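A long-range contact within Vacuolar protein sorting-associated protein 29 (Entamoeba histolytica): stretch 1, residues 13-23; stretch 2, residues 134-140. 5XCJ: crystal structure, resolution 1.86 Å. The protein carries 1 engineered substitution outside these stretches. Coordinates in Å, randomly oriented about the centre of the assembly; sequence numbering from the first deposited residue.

Stretch 1 13-23: HRSAAIPQVFL
Stretch 2, residues 134-140: SATGAYS

Two distant stretches of one chain meet here without a direct hydrogen bond between them, burying 375 Å² summed over both sides. Stretch 1 is extended from Arg14 to Ile18, then enters a helix, with Pro19 at the N-cap position and Gln20 to Leu23 in the first turn. Leu23 N bonds to Pro19 O at 3.3 Å. Stretch 2 has no regular helix or strand. The register is set by Ile18 and Thr136, with CA atoms 4.6 Å apart, and by Arg14 and Tyr139, with CA atoms 7.6 Å apart. The two stretches therefore run in opposite directions.

Ser134 opens a type I beta turn that ends at Gly137. Gly137 N bonds to Ser134 O at 3.1 Å. Ser134 has chi1 t, and its OG accepts a hydrogen bond from Ala138 N at 3.0 Å, bracing the turn. Ser134 itself does not touch stretch 1.

Ala135 has phi/psi -61/-36. Its carbonyl faces the start of the helix. Ala135 O lies 3.5 Å from Pro19 CD and 3.9 Å from Phe22 CE2, at the edge of the Phe22 ring and near its plane. Phe22 has chi1 m and chi2 6°. These neighbours are carbon atoms, and Ala135 O is buried with no hydrogen-bond partner in the model.

Thr136, at phi/psi -100/3 and chi1 p, is covered most by the other stretch. Its methyl packs against the backbone where Ala17 joins Ile18: Thr136 CG2 is 3.5 Å from both Ala17 C and Ile18 N. Thr136 CG2 also lies 3.6 Å from Ile18 CG1. Ile18 is m, t. Thr136 OG1 lies 3.3 Å from Ala16 CB. One water bridges the backbones, donating to Thr136 O at 2.4 Å and to Ala17 O at 3.1 Å. The first distance is very short.

Gly137 makes no contact across. Its phi/psi of 61/42 is a positive-phi conformation that favours glycine.

Ala138 returns to an extended conformation, -68/157. Ala138 CB is 4.4 Å from Ala16 CB, a small apolar contact. The Ala16 CB points toward stretch 2.

Tyr139 is also extended, -61/138, with chi1 t and chi2 86°. The Arg14 guanidinium stacks flat on its ring, centres 3.9 Å apart and planes at 23°. Arg14 CZ is 3.9 Å from the centroid of the Tyr139 ring, 17° off the normal, a cation-pi arrangement. Arg14 NE approaches Tyr139 CD2 to 3.3 Å. Arg14 reaches across with chi1 m, chi2 t, chi3 t and chi4 -85°.

Ser140, chi1 t, points its CB away from stretch 1.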

# COMPACT_ATOMS: atom_id res chain seq x y z
N HIS A 13 9.84 -18.35 0.39
CA HIS A 13 9.93 -19.54 -0.45
C HIS A 13 9.08 -19.48 -1.72
O HIS A 13 8.89 -20.48 -2.39
CB HIS A 13 9.66 -20.81 0.35
CG HIS A 13 10.47 -20.90 1.61
ND1 HIS A 13 9.91 -20.77 2.86
CD2 HIS A 13 11.79 -21.09 1.80
CE1 HIS A 13 10.86 -20.89 3.78
NE2 HIS A 13 12.01 -21.08 3.16
N ARG A 14 8.53 -18.30 -2.01
CA ARG A 14 7.74 -18.11 -3.21
C ARG A 14 8.29 -16.92 -3.99
O ARG A 14 8.36 -15.81 -3.48
CB ARG A 14 6.26 -17.92 -2.86
CG ARG A 14 5.67 -19.13 -2.16
CD ARG A 14 4.25 -18.89 -1.66
NE ARG A 14 3.76 -20.01 -0.87
CZ ARG A 14 3.19 -21.09 -1.38
NH1 ARG A 14 3.04 -21.20 -2.69
NH2 ARG A 14 2.78 -22.06 -0.58
N SER A 15 8.69 -17.16 -5.24
CA SER A 15 9.28 -16.11 -6.06
C SER A 15 8.24 -15.29 -6.82
O SER A 15 7.39 -15.84 -7.50
CB SER A 15 10.29 -16.71 -7.03
OG SER A 15 10.72 -15.78 -7.99
N ALA A 16 8.31 -13.98 -6.66
CA ALA A 16 7.41 -13.06 -7.34
C ALA A 16 8.16 -11.86 -7.90
O ALA A 16 9.05 -11.33 -7.25
CB ALA A 16 6.30 -12.60 -6.41
N ALA A 17 7.79 -11.42 -9.09
CA ALA A 17 8.43 -10.27 -9.70
C ALA A 17 7.42 -9.17 -10.00
O ALA A 17 6.31 -9.45 -10.42
CB ALA A 17 9.16 -10.68 -10.96
N ILE A 18 7.81 -7.93 -9.75
CA ILE A 18 6.93 -6.81 -10.05
C ILE A 18 6.82 -6.74 -11.57
O ILE A 18 7.82 -6.78 -12.26
CB ILE A 18 7.51 -5.48 -9.55
CG1 ILE A 18 7.86 -5.57 -8.07
CG2 ILE A 18 6.53 -4.35 -9.82
CD1 ILE A 18 8.66 -4.40 -7.56
N PRO A 19 5.61 -6.59 -12.08
CA PRO A 19 5.43 -6.53 -13.53
C PRO A 19 6.20 -5.35 -14.10
O PRO A 19 6.23 -4.27 -13.51
CB PRO A 19 3.93 -6.34 -13.69
CG PRO A 19 3.34 -6.95 -12.47
CD PRO A 19 4.32 -6.65 -11.37
N GLN A 20 6.81 -5.54 -15.26
CA GLN A 20 7.61 -4.50 -15.88
C GLN A 20 6.78 -3.26 -16.19
O GLN A 20 7.27 -2.15 -16.05
CB GLN A 20 8.33 -5.00 -17.13
CG GLN A 20 9.43 -4.06 -17.61
CD GLN A 20 10.44 -3.73 -16.53
OE1 GLN A 20 10.93 -4.62 -15.83
NE2 GLN A 20 10.75 -2.46 -16.38
N VAL A 21 5.52 -3.46 -16.56
CA VAL A 21 4.65 -2.34 -16.90
C VAL A 21 4.50 -1.41 -15.70
O VAL A 21 4.52 -0.20 -15.86
CB VAL A 21 3.27 -2.80 -17.41
CG1 VAL A 21 3.38 -3.26 -18.86
CG2 VAL A 21 2.69 -3.90 -16.54
N PHE A 22 4.35 -1.98 -14.51
CA PHE A 22 4.21 -1.18 -13.31
C PHE A 22 5.48 -0.37 -13.09
O PHE A 22 5.43 0.81 -12.75
CB PHE A 22 4.00 -2.09 -12.09
CG PHE A 22 2.60 -2.59 -11.94
CD1 PHE A 22 1.65 -2.32 -12.90
CD2 PHE A 22 2.23 -3.32 -10.82
CE1 PHE A 22 0.35 -2.77 -12.75
CE2 PHE A 22 0.94 -3.78 -10.67
CZ PHE A 22 0.00 -3.51 -11.64
N LEU A 23 6.62 -1.02 -13.27
CA LEU A 23 7.92 -0.37 -13.10
C LEU A 23 8.12 0.76 -14.10
O LEU A 23 8.58 1.83 -13.73
CB LEU A 23 9.04 -1.39 -13.22
CG LEU A 23 9.13 -2.35 -12.03
CD1 LEU A 23 10.20 -3.41 -12.25
CD2 LEU A 23 9.37 -1.59 -10.75
N SER A 134 -1.14 -6.71 -3.37
CA SER A 134 0.24 -7.12 -3.52
C SER A 134 0.73 -6.63 -4.87
O SER A 134 0.12 -6.89 -5.90
CB SER A 134 0.37 -8.64 -3.43
OG SER A 134 1.66 -9.05 -3.82
N ALA A 135 1.87 -5.96 -4.85
CA ALA A 135 2.47 -5.39 -6.05
C ALA A 135 2.80 -6.46 -7.08
O ALA A 135 2.71 -6.22 -8.27
CB ALA A 135 3.72 -4.60 -5.70
N THR A 136 3.22 -7.62 -6.60
CA THR A 136 3.58 -8.72 -7.47
C THR A 136 2.49 -9.77 -7.61
O THR A 136 2.67 -10.76 -8.30
CB THR A 136 4.83 -9.42 -6.91
OG1 THR A 136 4.55 -9.90 -5.60
CG2 THR A 136 5.99 -8.44 -6.85
N GLY A 137 1.34 -9.54 -7.00
CA GLY A 137 0.27 -10.52 -7.03
C GLY A 137 0.72 -11.82 -6.38
O GLY A 137 0.42 -12.91 -6.85
N ALA A 138 1.42 -11.68 -5.26
CA ALA A 138 1.99 -12.80 -4.50
C ALA A 138 0.95 -13.69 -3.83
O ALA A 138 -0.16 -13.27 -3.55
CB ALA A 138 2.98 -12.28 -3.48
N TYR A 139 1.34 -14.93 -3.56
CA TYR A 139 0.45 -15.90 -2.97
C TYR A 139 -0.06 -15.48 -1.59
O TYR A 139 0.69 -14.96 -0.77
CB TYR A 139 1.18 -17.26 -2.86
CG TYR A 139 0.55 -18.21 -1.87
CD1 TYR A 139 -0.50 -19.03 -2.24
CD2 TYR A 139 0.96 -18.23 -0.55
CE1 TYR A 139 -1.10 -19.87 -1.33
CE2 TYR A 139 0.37 -19.08 0.37
CZ TYR A 139 -0.66 -19.89 -0.03
OH TYR A 139 -1.26 -20.73 0.87
N SER A 140 -1.34 -15.71 -1.36
CA SER A 140 -1.94 -15.45 -0.07
C SER A 140 -2.95 -16.53 0.25
O SER A 140 -3.71 -16.95 -0.61
CB SER A 140 -2.61 -14.08 -0.05
OG SER A 140 -3.26 -13.86 1.19
O HOH W 1 3.52 -10.82 -10.59